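Local coordinates for protein colicin-B (Escherichia coli, PDB 1RH1) that kills Escherichia coli and closely related bacteria by forming channels that depolarize the cytoplasmic membrane and dissipate cellular energy, at residues Gly16-Val20 against Pro117-Ala121; Glu350-Ile355 against Ile497-Phe501; Val192-Ala197 against Asp267-Pro273; Arg127-Ala131 against Ile288-Leu294; Asp317-Val321 against Lys413-Ala417. All coordinates share one frame; numbering follows the deposited sequence.

Interaction 1: Gly16-Val20 against Pro117-Ala121; sequences GDTMV and PSRPA
Thr18 and Arg119 lie slantwise across each other: the CB of Thr18 sits 3.4 Å from NH1 of Arg119, while its CG2 and OG1 lean on CG, lower in the same arginine chain. Arg119 reaches this place by bending at its third torsion (chi3 52°), which brings NH1 back beside the threonine. The carbonyl O of Thr18 then lies at the guanidinium edge, in its plane, 3.1 Å from NH1. Elsewhere the group is held by Glu256 in a salt bridge at NE, by Gly258 O at NH2 and by Tyr259 in a cation-pi contact. Next door, Asp17 OD1 rests 3.3 Å from CG of the Pro120 ring, whose rigid carbon surface offers the carboxylate a flank but no charge; OD2 of the same group pairs with Arg170. A weak, unsettled bond from Thr18 OG1 to Ser118 O spans 3.1 Å. Asp17, Thr18, Met19 and Val20 belong to the TonB box, the motif by which TonB-dependent proteins engage TonB. Although Asp17 and Arg119 are oppositely charged, each finds its salt bridge elsewhere, so between these two segments the grip rests on packing and weak polar contact, while charge pairing ties each to other parts of the domain.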
# COMPACT_ATOMS: atom_id res chain seq x y z
N GLY A 16 -6.06 5.08 -3.78
CA GLY A 16 -5.76 6.14 -2.82
C GLY A 16 -4.28 6.44 -2.56
O GLY A 16 -3.98 7.20 -1.64
N ASP A 17 -3.39 5.90 -3.43
CA ASP A 17 -1.93 5.82 -3.33
C ASP A 17 -1.49 5.48 -1.90
O ASP A 17 -0.83 6.19 -1.13
CB ASP A 17 -1.28 7.13 -3.87
CG ASP A 17 -1.32 8.45 -3.11
OD1 ASP A 17 -0.25 8.95 -2.76
OD2 ASP A 17 -2.40 9.00 -2.90
N THR A 18 -1.96 4.24 -1.65
CA THR A 18 -1.87 3.40 -0.45
C THR A 18 -2.80 3.84 0.69
O THR A 18 -2.61 3.41 1.84
CB THR A 18 -0.41 3.30 0.12
OG1 THR A 18 0.55 3.60 -0.90
CG2 THR A 18 -0.15 1.89 0.68
N MET A 19 -3.84 4.64 0.45
CA MET A 19 -4.68 5.08 1.55
C MET A 19 -6.03 4.38 1.67
O MET A 19 -6.73 4.14 0.68
CB MET A 19 -4.88 6.58 1.43
CG MET A 19 -3.64 7.35 1.82
SD MET A 19 -3.74 9.04 1.21
CE MET A 19 -4.50 9.85 2.59
N VAL A 20 -6.40 4.03 2.91
CA VAL A 20 -7.68 3.38 3.21
C VAL A 20 -8.73 4.45 3.48
O VAL A 20 -8.36 5.55 3.89
CB VAL A 20 -7.56 2.42 4.46
CG1 VAL A 20 -6.25 1.63 4.38
CG2 VAL A 20 -7.52 3.18 5.77
N PRO A 117 8.84 3.73 1.99
CA PRO A 117 8.81 3.25 0.64
C PRO A 117 7.49 2.62 0.24
O PRO A 117 6.92 1.78 0.94
CB PRO A 117 9.97 2.30 0.59
CG PRO A 117 10.02 1.75 1.99
CD PRO A 117 9.89 3.06 2.75
N SER A 118 7.13 3.09 -0.94
CA SER A 118 5.95 2.82 -1.75
C SER A 118 4.74 3.59 -1.24
O SER A 118 3.59 3.22 -1.49
CB SER A 118 5.61 1.33 -1.77
OG SER A 118 4.84 0.95 -0.64
N ARG A 119 5.06 4.65 -0.50
CA ARG A 119 4.06 5.48 0.09
C ARG A 119 4.52 6.91 -0.02
O ARG A 119 5.70 7.19 0.22
CB ARG A 119 3.89 5.12 1.54
CG ARG A 119 2.81 4.07 1.69
CD ARG A 119 2.33 3.90 3.13
NE ARG A 119 1.97 5.19 3.68
CZ ARG A 119 0.75 5.71 3.61
NH1 ARG A 119 -0.28 5.09 3.04
NH2 ARG A 119 0.63 6.93 4.07
N PRO A 120 3.60 7.84 -0.34
CA PRO A 120 3.92 9.21 -0.67
C PRO A 120 4.60 9.92 0.50
O PRO A 120 4.68 9.36 1.59
CB PRO A 120 2.60 9.76 -1.08
CG PRO A 120 1.67 9.12 -0.11
CD PRO A 120 2.17 7.71 -0.15
N ALA A 121 5.18 11.10 0.27
CA ALA A 121 5.83 11.85 1.32
C ALA A 121 5.07 13.16 1.46
O ALA A 121 4.50 13.66 0.48
CB ALA A 121 7.26 12.13 0.95

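Interaction 2: Glu350-Ile355 against Ile497-Phe501; sequences EIAENI and IDDKF
Ile497 comes first, and its two branches divide the work. With chi1 at -49°, CG1 lies opposite the carbonyl carbon and CG2 opposite the backbone N. CD1, at the end of the extended CG1 arm, reaches two isoleucines of the neighbouring helix, 3.7 Å from Ile355 CG1 and 3.9 Å from Ile351 CG2. CG2 touches the Asn354 side chain instead, meeting its CB at 3.9 Å. A beta-branched residue suits this place because one CB can serve both the greasy flank and the more polar one. Asp498 then turns the chain into helix 500-510: its OD2 accepts from Lys500 N at 3.0 Å, a nearly straight capping bond (171°) that meets the carboxylate on its anti side, and its CB covers one face of the Phe501 ring, offset toward the rim. All this belongs to the pore-forming domain, a bundle of helices in which 342-357 packs beside the C-terminal 500-510, with Ile497 the last residue of a predicted transmembrane segment. Asp499 is tied to Lys375 and Ser372. Phe501 closes the segment with the broadest surface. Opposite the Asp498 methylene, Ile351 CG1 stands over the ring centre in a CH-pi contact, 4.0 Å from the centroid and 11° off the normal. The Asn354 amide comes to the ring edge with its plane 85° from that of the ring, its CG 3.6 Å from CZ. Near Phe501 CE1 lies Glu350 CB, 3.8 Å away. Ile351 and Ile355 are backed in turn by Ile493 of helix 479-495.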
# COMPACT_ATOMS: atom_id res chain seq x y z
N GLU A 350 13.55 -27.32 -9.53
CA GLU A 350 12.10 -27.37 -9.32
C GLU A 350 11.65 -27.21 -7.86
O GLU A 350 10.76 -26.40 -7.61
CB GLU A 350 11.51 -28.69 -9.81
CG GLU A 350 11.38 -28.89 -11.29
CD GLU A 350 10.20 -28.16 -11.90
OE1 GLU A 350 10.38 -27.06 -12.44
OE2 GLU A 350 9.09 -28.69 -11.83
N ILE A 351 12.22 -27.92 -6.87
CA ILE A 351 11.77 -27.75 -5.50
C ILE A 351 12.10 -26.35 -5.05
O ILE A 351 11.23 -25.65 -4.54
CB ILE A 351 12.42 -28.78 -4.58
CG1 ILE A 351 11.95 -30.17 -4.98
CG2 ILE A 351 12.03 -28.53 -3.15
CD1 ILE A 351 12.25 -31.32 -4.00
N ALA A 352 13.32 -25.87 -5.31
CA ALA A 352 13.66 -24.51 -4.98
C ALA A 352 12.79 -23.50 -5.72
O ALA A 352 12.41 -22.51 -5.11
CB ALA A 352 15.08 -24.24 -5.33
N GLU A 353 12.41 -23.72 -6.99
CA GLU A 353 11.52 -22.82 -7.74
C GLU A 353 10.18 -22.74 -7.03
O GLU A 353 9.68 -21.67 -6.69
CB GLU A 353 11.29 -23.31 -9.17
CG GLU A 353 12.43 -23.02 -10.17
CD GLU A 353 12.46 -23.79 -11.52
OE1 GLU A 353 11.39 -24.13 -12.07
OE2 GLU A 353 13.57 -24.04 -12.02
N ASN A 354 9.62 -23.92 -6.70
CA ASN A 354 8.38 -24.01 -5.97
C ASN A 354 8.37 -23.36 -4.59
O ASN A 354 7.35 -22.83 -4.16
CB ASN A 354 8.02 -25.45 -5.84
CG ASN A 354 7.14 -25.89 -6.99
OD1 ASN A 354 7.56 -25.95 -8.14
ND2 ASN A 354 5.88 -26.17 -6.65
N ILE A 355 9.51 -23.43 -3.89
CA ILE A 355 9.58 -22.83 -2.57
C ILE A 355 9.70 -21.33 -2.76
O ILE A 355 9.00 -20.56 -2.09
CB ILE A 355 10.79 -23.39 -1.78
CG1 ILE A 355 10.65 -24.88 -1.54
CG2 ILE A 355 10.86 -22.73 -0.42
CD1 ILE A 355 11.83 -25.53 -0.80
N ILE A 497 4.91 -30.23 -1.02
CA ILE A 497 4.71 -29.31 -2.13
C ILE A 497 3.96 -30.01 -3.23
O ILE A 497 2.92 -29.55 -3.69
CB ILE A 497 6.07 -28.79 -2.71
CG1 ILE A 497 7.03 -28.28 -1.64
CG2 ILE A 497 5.74 -27.63 -3.63
CD1 ILE A 497 8.34 -27.73 -2.15
N ASP A 498 4.49 -31.16 -3.61
CA ASP A 498 3.89 -31.85 -4.72
C ASP A 498 4.23 -33.31 -4.74
O ASP A 498 5.30 -33.69 -4.27
CB ASP A 498 4.39 -31.18 -5.97
CG ASP A 498 3.41 -31.21 -7.11
OD1 ASP A 498 3.15 -30.13 -7.64
OD2 ASP A 498 2.90 -32.28 -7.47
N ASP A 499 3.35 -34.14 -5.29
CA ASP A 499 3.64 -35.55 -5.43
C ASP A 499 4.49 -35.76 -6.67
O ASP A 499 5.15 -36.81 -6.76
CB ASP A 499 2.33 -36.36 -5.54
CG ASP A 499 2.50 -37.87 -5.64
OD1 ASP A 499 2.88 -38.51 -4.65
OD2 ASP A 499 2.26 -38.42 -6.72
N LYS A 500 4.51 -34.81 -7.62
CA LYS A 500 5.38 -34.87 -8.79
C LYS A 500 6.79 -35.22 -8.33
O LYS A 500 7.32 -36.28 -8.67
CB LYS A 500 5.53 -33.54 -9.56
CG LYS A 500 4.32 -32.88 -10.22
CD LYS A 500 3.46 -33.85 -11.03
CE LYS A 500 2.18 -33.17 -11.56
NZ LYS A 500 1.32 -34.11 -12.24
N PHE A 501 7.30 -34.39 -7.42
CA PHE A 501 8.63 -34.50 -6.85
C PHE A 501 8.97 -35.87 -6.29
O PHE A 501 10.10 -36.32 -6.46
CB PHE A 501 8.78 -33.44 -5.77
CG PHE A 501 8.56 -32.01 -6.27
CD1 PHE A 501 8.84 -31.65 -7.59
CD2 PHE A 501 8.09 -31.05 -5.37
CE1 PHE A 501 8.65 -30.34 -8.00
CE2 PHE A 501 7.91 -29.74 -5.80
CZ PHE A 501 8.18 -29.38 -7.12

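Interaction 3: Val192-Ala197 against Asp267-Pro273; sequences VPVVDA and DVIVRFP
Val195 and Val270 are paired residues of two neighbouring parallel strands in a mixed beta-sheet, where strand 189-201 runs beside strand 266-271 with the short segments twisted 38° against each other. The Val195 side chain can be followed outward. Its CB carries CG1 beside the backbone N, with chi1 at -59°, and there CG1 meets both CB and CG1 of Val268 at 3.9 Å. The other methyl, CG2, takes the position between N and the carbonyl carbon and bridges two residues of the partner strand: Val268 CG2 lies 3.7 Å away and Val270 CG2 3.8 Å. Beta-branched valines suit such a place because they favour extended backbone and present two methyls to the neighbours. Val192 CG1 packs on Ile269 CG1; on the face opposite Val195, Val194 CG1 touches Arg271 CD. Past the last bridged pair, Ala197 is small enough to bring its CB to Phe272 CD1 and Val270 CG1. Strand 281-286 continues the sheet past 266-271, and Tyr282 and Arg170 hold Asp267 OD1. Four backbone bonds join the strands, Pro193, Val195 and Ala197 alternating with Ile269 and Arg271; in one, Arg271 N meets Val195 O at 3.0 Å, nearly along the C=O axis.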
# COMPACT_ATOMS: atom_id res chain seq x y z
N VAL A 192 -4.69 11.62 -10.52
CA VAL A 192 -5.82 12.48 -10.14
C VAL A 192 -6.95 12.46 -11.18
O VAL A 192 -6.66 12.61 -12.36
CB VAL A 192 -5.30 13.94 -9.93
CG1 VAL A 192 -6.38 15.02 -10.03
CG2 VAL A 192 -4.79 14.03 -8.51
N PRO A 193 -8.24 12.33 -10.87
CA PRO A 193 -9.34 12.39 -11.84
C PRO A 193 -9.54 13.65 -12.66
O PRO A 193 -9.58 14.74 -12.09
CB PRO A 193 -10.57 12.08 -11.04
CG PRO A 193 -10.16 12.45 -9.64
CD PRO A 193 -8.73 11.94 -9.56
N VAL A 194 -9.64 13.51 -14.00
CA VAL A 194 -9.99 14.64 -14.84
C VAL A 194 -11.53 14.79 -14.86
O VAL A 194 -12.26 13.80 -15.06
CB VAL A 194 -9.43 14.40 -16.26
CG1 VAL A 194 -9.82 15.49 -17.25
CG2 VAL A 194 -7.93 14.41 -16.13
N VAL A 195 -12.05 15.99 -14.55
CA VAL A 195 -13.48 16.27 -14.59
C VAL A 195 -13.70 17.41 -15.56
O VAL A 195 -12.77 18.16 -15.90
CB VAL A 195 -14.14 16.72 -13.24
CG1 VAL A 195 -13.95 15.63 -12.19
CG2 VAL A 195 -13.56 18.03 -12.76
N ASP A 196 -14.98 17.54 -15.91
CA ASP A 196 -15.40 18.50 -16.93
C ASP A 196 -16.23 19.71 -16.55
O ASP A 196 -17.35 19.59 -16.05
CB ASP A 196 -16.16 17.76 -18.01
CG ASP A 196 -15.66 18.20 -19.37
OD1 ASP A 196 -14.82 17.47 -19.92
OD2 ASP A 196 -16.08 19.26 -19.85
N ALA A 197 -15.66 20.88 -16.84
CA ALA A 197 -16.35 22.15 -16.68
C ALA A 197 -17.21 22.34 -17.92
O ALA A 197 -16.82 22.17 -19.07
CB ALA A 197 -15.35 23.28 -16.59
N ASP A 267 -9.85 16.02 -4.76
CA ASP A 267 -9.04 16.88 -5.62
C ASP A 267 -9.18 16.40 -7.06
O ASP A 267 -9.20 15.19 -7.32
CB ASP A 267 -7.54 16.86 -5.26
CG ASP A 267 -6.80 15.53 -5.15
OD1 ASP A 267 -5.57 15.55 -5.07
OD2 ASP A 267 -7.44 14.47 -5.13
N VAL A 268 -9.38 17.31 -8.00
CA VAL A 268 -9.57 16.92 -9.39
C VAL A 268 -8.88 17.91 -10.31
O VAL A 268 -8.43 18.96 -9.86
CB VAL A 268 -11.07 16.87 -9.79
CG1 VAL A 268 -11.85 15.89 -8.95
CG2 VAL A 268 -11.69 18.23 -9.59
N ILE A 269 -8.80 17.60 -11.59
CA ILE A 269 -8.27 18.57 -12.52
C ILE A 269 -9.45 18.91 -13.40
O ILE A 269 -10.00 18.09 -14.14
CB ILE A 269 -7.10 17.97 -13.32
CG1 ILE A 269 -5.86 17.99 -12.45
CG2 ILE A 269 -6.81 18.77 -14.58
CD1 ILE A 269 -4.63 17.41 -13.15
N VAL A 270 -9.87 20.15 -13.21
CA VAL A 270 -11.00 20.70 -13.93
C VAL A 270 -10.46 21.17 -15.26
O VAL A 270 -9.57 22.02 -15.32
CB VAL A 270 -11.61 21.87 -13.16
CG1 VAL A 270 -12.76 22.39 -13.98
CG2 VAL A 270 -12.13 21.45 -11.81
N ARG A 271 -11.03 20.56 -16.30
CA ARG A 271 -10.73 20.85 -17.70
C ARG A 271 -11.83 21.73 -18.33
O ARG A 271 -13.00 21.34 -18.39
CB ARG A 271 -10.61 19.49 -18.38
CG ARG A 271 -10.46 19.48 -19.88
CD ARG A 271 -10.43 18.06 -20.36
NE ARG A 271 -9.44 18.00 -21.40
CZ ARG A 271 -9.40 17.03 -22.31
NH1 ARG A 271 -10.31 16.04 -22.30
NH2 ARG A 271 -8.43 17.05 -23.24
N PHE A 272 -11.52 22.92 -18.83
CA PHE A 272 -12.55 23.80 -19.37
C PHE A 272 -12.99 23.50 -20.81
O PHE A 272 -12.39 22.62 -21.43
CB PHE A 272 -12.02 25.21 -19.21
CG PHE A 272 -12.04 25.60 -17.74
CD1 PHE A 272 -13.18 26.19 -17.20
CD2 PHE A 272 -10.93 25.35 -16.92
CE1 PHE A 272 -13.21 26.53 -15.85
CE2 PHE A 272 -10.97 25.70 -15.57
CZ PHE A 272 -12.10 26.28 -15.03
N PRO A 273 -14.05 24.09 -21.40
CA PRO A 273 -14.60 23.66 -22.67
C PRO A 273 -13.78 23.94 -23.91
O PRO A 273 -12.86 24.76 -23.95
CB PRO A 273 -15.96 24.32 -22.73
CG PRO A 273 -16.37 24.42 -21.31
CD PRO A 273 -15.07 24.89 -20.72

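Interaction 4: Arg127-Ala131 against Ile288-Leu294; sequences RLEPA and ILDSNSL
Pro130 is the chief bump of this contact, in which the loop leaving strand 121-128 of the antiparallel beta-sheet meets the chain as it turns into the long helix 291-340. Leu294, on the first turn of that helix, supplies one wall of the hollow: its CG lies opposite the carbonyl carbon (chi1 -64°), which brings CD1 to Pro130 CB at 3.5 Å. The Ser291 OG lies looser against the ring, 4.1 Å from CG. Being compact and rigid, proline offers a fixed knob to this wall, and its CA makes a CA-H...O contact of 3.5 Å with Leu289 O. The second bump is Ile288, set against the end of strand 121-128: its CG2 pushes against Leu128 CD2 at 3.9 Å, the two side chains crossing at about a right angle, with the carbonyl of Glu129 also close. Leu128 is a good floor for it because it is itself packed on Gln180 and Met182 of strand 179-186. Next to Pro130, Ala131 presents only a methyl, so the backbones can come together; its CB meets Ile288 O at 3.7 Å, and its O sits 3.3 Å from Asp290 CB. The Asp290 side chain also touches Thr25 and Ile28, while Asp290 O accepts from Leu294 N near the start of the helix. A water donates to Leu289 O and, weakly, to Leu128 O, while Ala131 N gives the same Leu289 O a hydrogen bond of 3.3 Å from 51° above the carbonyl plane.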
# COMPACT_ATOMS: atom_id res chain seq x y z
N ARG A 127 -2.08 24.67 8.92
CA ARG A 127 -2.59 23.96 10.10
C ARG A 127 -4.01 24.39 10.40
O ARG A 127 -4.32 25.57 10.42
CB ARG A 127 -1.74 24.29 11.33
CG ARG A 127 -2.10 23.52 12.60
CD ARG A 127 -1.17 23.85 13.76
NE ARG A 127 -1.21 25.27 14.05
CZ ARG A 127 -1.95 25.80 15.03
NH1 ARG A 127 -2.70 25.03 15.82
NH2 ARG A 127 -2.02 27.13 15.18
N LEU A 128 -4.88 23.42 10.64
CA LEU A 128 -6.29 23.66 10.89
C LEU A 128 -6.87 23.51 12.31
O LEU A 128 -6.81 22.47 13.00
CB LEU A 128 -7.06 22.77 9.93
CG LEU A 128 -7.40 23.26 8.54
CD1 LEU A 128 -6.24 23.85 7.78
CD2 LEU A 128 -7.93 22.06 7.84
N GLU A 129 -7.49 24.61 12.75
CA GLU A 129 -8.20 24.66 14.02
C GLU A 129 -9.48 23.88 13.81
O GLU A 129 -10.09 24.05 12.76
CB GLU A 129 -8.59 26.05 14.39
CG GLU A 129 -7.34 26.89 14.54
CD GLU A 129 -7.58 28.35 14.89
OE1 GLU A 129 -6.67 28.99 15.41
OE2 GLU A 129 -8.68 28.86 14.63
N PRO A 130 -9.90 23.01 14.75
CA PRO A 130 -11.03 22.11 14.56
C PRO A 130 -12.33 22.86 14.46
O PRO A 130 -12.51 23.90 15.07
CB PRO A 130 -10.97 21.19 15.73
CG PRO A 130 -10.34 22.04 16.81
CD PRO A 130 -9.29 22.83 16.07
N ALA A 131 -13.23 22.35 13.64
CA ALA A 131 -14.53 22.97 13.47
C ALA A 131 -15.33 22.85 14.75
O ALA A 131 -15.14 21.91 15.53
CB ALA A 131 -15.30 22.29 12.37
N ILE A 288 -13.02 20.51 7.01
CA ILE A 288 -12.47 20.85 8.33
C ILE A 288 -13.20 19.93 9.33
O ILE A 288 -14.41 20.06 9.49
CB ILE A 288 -12.75 22.36 8.75
CG1 ILE A 288 -13.34 23.17 7.61
CG2 ILE A 288 -11.48 23.04 9.17
CD1 ILE A 288 -14.86 22.89 7.34
N LEU A 289 -12.50 18.95 9.94
CA LEU A 289 -13.05 17.99 10.92
C LEU A 289 -13.13 18.58 12.33
O LEU A 289 -12.26 19.35 12.76
CB LEU A 289 -12.16 16.72 10.91
CG LEU A 289 -12.51 15.39 10.21
CD1 LEU A 289 -12.72 15.51 8.71
CD2 LEU A 289 -11.32 14.49 10.33
N ASP A 290 -14.19 18.24 13.06
CA ASP A 290 -14.42 18.73 14.43
C ASP A 290 -13.75 17.89 15.50
O ASP A 290 -13.38 16.76 15.24
CB ASP A 290 -15.94 18.82 14.74
CG ASP A 290 -16.80 17.58 14.50
OD1 ASP A 290 -16.67 16.93 13.45
OD2 ASP A 290 -17.64 17.29 15.36
N SER A 291 -13.61 18.41 16.72
CA SER A 291 -12.91 17.73 17.81
C SER A 291 -13.03 16.26 18.15
O SER A 291 -12.06 15.66 18.62
CB SER A 291 -13.20 18.48 19.07
OG SER A 291 -12.01 19.22 19.32
N ASN A 292 -14.20 15.67 17.96
CA ASN A 292 -14.33 14.26 18.22
C ASN A 292 -14.19 13.43 16.96
O ASN A 292 -13.92 12.23 17.01
CB ASN A 292 -15.68 13.98 18.93
CG ASN A 292 -15.59 14.30 20.44
OD1 ASN A 292 -16.49 14.90 21.05
ND2 ASN A 292 -14.47 13.93 21.10
N SER A 293 -14.29 14.10 15.82
CA SER A 293 -14.06 13.45 14.55
C SER A 293 -12.55 13.29 14.31
O SER A 293 -12.10 12.30 13.74
CB SER A 293 -14.73 14.30 13.52
OG SER A 293 -14.88 13.52 12.35
N LEU A 294 -11.75 14.23 14.81
CA LEU A 294 -10.28 14.18 14.80
C LEU A 294 -9.74 12.95 15.52
O LEU A 294 -9.00 12.18 14.92
CB LEU A 294 -9.75 15.44 15.47
CG LEU A 294 -10.10 16.68 14.71
CD1 LEU A 294 -9.89 17.90 15.53
CD2 LEU A 294 -9.25 16.74 13.50
O HOH W 1 -9.27 20.29 12.14

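Interaction 5: Asp317-Val321 against Lys413-Ala417; sequences DEKTV and KTFKA
Apolar contact is centred on Val321, whose CG1 presses against the loop backbone where Thr414 gives way to Phe415. Val321 CG1 is 3.6 Å from Thr414 C and 3.7 Å from Thr414 CG2, and it meets the Phe415 ring obliquely, 4.0 Å from CD1. With chi1 at -52° this methyl lies opposite the carbonyl carbon of Val321 and is aimed off the helix into the loop, where a short branched side chain fits a close backbone approach. Phe415 sends its CB away from the helix, yet its ring returns toward Val321; it is also stacked on Tyr420 and touches Leu463 and Leu466, so a flat aromatic can meet Val321, Tyr420 and helix 457-472 at once. The charged contact joins Asp317 and Lys416: OD2 and NZ are 3.6 Å apart, a long salt bridge, with CE of the lysine nearer still to OD2 at 3.3 Å. Lys416 gets there with a chain bent at both its second and third torsions, crossing the aspartate slantwise. Water provides the third kind of link, giving Lys413 O a bond of 2.6 Å and Asp317 OD2 a weak one. Within the helix, Thr320 OG1 and Val321 N both donate to Asp317 O, from the same face of its plane. In this way a loop of the pore-forming domain lies against helix 291-340, the long helix that enters the domain from the N-terminal part. The pairing implies a buried hydrophobic side at Val321 and an electrostatic hold at Asp317, probably modest because the salt bridge is long.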
# COMPACT_ATOMS: atom_id res chain seq x y z
N ASP A 317 10.00 -10.64 5.76
CA ASP A 317 10.62 -11.78 6.42
C ASP A 317 10.24 -13.10 5.77
O ASP A 317 11.08 -13.99 5.69
CB ASP A 317 10.21 -11.77 7.90
CG ASP A 317 10.79 -10.64 8.78
OD1 ASP A 317 11.51 -9.76 8.28
OD2 ASP A 317 10.53 -10.65 9.99
N GLU A 318 9.02 -13.22 5.20
CA GLU A 318 8.62 -14.44 4.50
C GLU A 318 9.47 -14.59 3.24
O GLU A 318 10.01 -15.66 2.99
CB GLU A 318 7.11 -14.38 4.15
CG GLU A 318 6.43 -15.68 3.69
CD GLU A 318 4.91 -15.76 3.95
OE1 GLU A 318 4.18 -16.36 3.15
OE2 GLU A 318 4.44 -15.25 4.97
N LYS A 319 9.63 -13.49 2.50
CA LYS A 319 10.42 -13.44 1.28
C LYS A 319 11.89 -13.79 1.49
O LYS A 319 12.50 -14.46 0.65
CB LYS A 319 10.29 -12.05 0.70
CG LYS A 319 11.06 -11.70 -0.57
CD LYS A 319 10.37 -12.35 -1.76
CE LYS A 319 10.33 -11.37 -2.95
NZ LYS A 319 9.31 -11.74 -3.93
N THR A 320 12.47 -13.38 2.64
CA THR A 320 13.87 -13.64 2.87
C THR A 320 14.11 -15.09 3.27
O THR A 320 15.16 -15.62 2.90
CB THR A 320 14.48 -12.71 3.98
OG1 THR A 320 14.20 -13.29 5.24
CG2 THR A 320 13.93 -11.30 3.96
N VAL A 321 13.21 -15.76 4.00
CA VAL A 321 13.47 -17.16 4.36
C VAL A 321 13.18 -18.06 3.18
O VAL A 321 13.80 -19.10 3.01
CB VAL A 321 12.62 -17.63 5.60
CG1 VAL A 321 12.89 -16.61 6.66
CG2 VAL A 321 11.13 -17.70 5.39
N LYS A 413 18.61 -12.36 8.18
CA LYS A 413 17.42 -11.91 8.94
C LYS A 413 16.24 -12.90 8.80
O LYS A 413 15.04 -12.61 8.84
CB LYS A 413 17.04 -10.50 8.43
CG LYS A 413 17.26 -9.32 9.39
CD LYS A 413 17.23 -8.02 8.59
CE LYS A 413 18.63 -7.54 8.20
NZ LYS A 413 19.36 -8.51 7.40
N THR A 414 16.70 -14.13 8.71
CA THR A 414 15.95 -15.33 8.41
C THR A 414 15.02 -15.94 9.49
O THR A 414 15.59 -16.69 10.28
CB THR A 414 17.03 -16.31 7.93
OG1 THR A 414 17.94 -15.61 7.09
CG2 THR A 414 16.43 -17.47 7.17
N PHE A 415 13.67 -15.69 9.58
CA PHE A 415 12.56 -16.28 10.41
C PHE A 415 11.81 -15.41 11.45
O PHE A 415 10.64 -15.15 11.15
CB PHE A 415 12.91 -17.57 11.26
CG PHE A 415 13.49 -18.84 10.65
CD1 PHE A 415 12.90 -19.44 9.54
CD2 PHE A 415 14.67 -19.36 11.21
CE1 PHE A 415 13.51 -20.58 9.00
CE2 PHE A 415 15.26 -20.50 10.66
CZ PHE A 415 14.68 -21.11 9.55
N LYS A 416 12.43 -15.09 12.64
CA LYS A 416 12.08 -14.27 13.85
C LYS A 416 11.94 -15.03 15.20
O LYS A 416 11.19 -16.00 15.27
CB LYS A 416 10.75 -13.45 13.67
CG LYS A 416 10.42 -12.24 14.59
CD LYS A 416 11.31 -10.98 14.41
CE LYS A 416 11.04 -10.11 13.16
NZ LYS A 416 12.14 -9.19 12.86
N ALA A 417 12.62 -14.63 16.31
CA ALA A 417 12.60 -15.26 17.66
C ALA A 417 13.02 -16.71 17.92
O ALA A 417 12.37 -17.62 17.41
CB ALA A 417 11.21 -15.16 18.29
O HOH W 2 13.58 -12.06 10.90

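In the fold
The five contacts fall into two groups, one in the N-terminal part and one in the pore-forming domain. Interactions 1, 3 and 4 make up the first, with centres 22 to 28 Å apart; along the chain, the segments of interaction 3 lie between those of interaction 4, while interaction 1 precedes both. Interactions 2 and 5 lie in the pore-forming domain, their centres about 20 Å apart, and their segments alternate, so the two contacts cross along the chain. Helix 291-340 joins the halves: interaction 4 uses its beginning and interaction 5 a later turn, with centres about 42 Å apart. Interactions 2 and 4 are farthest separated, at about 56 Å between centres, consistent with an elongated molecule.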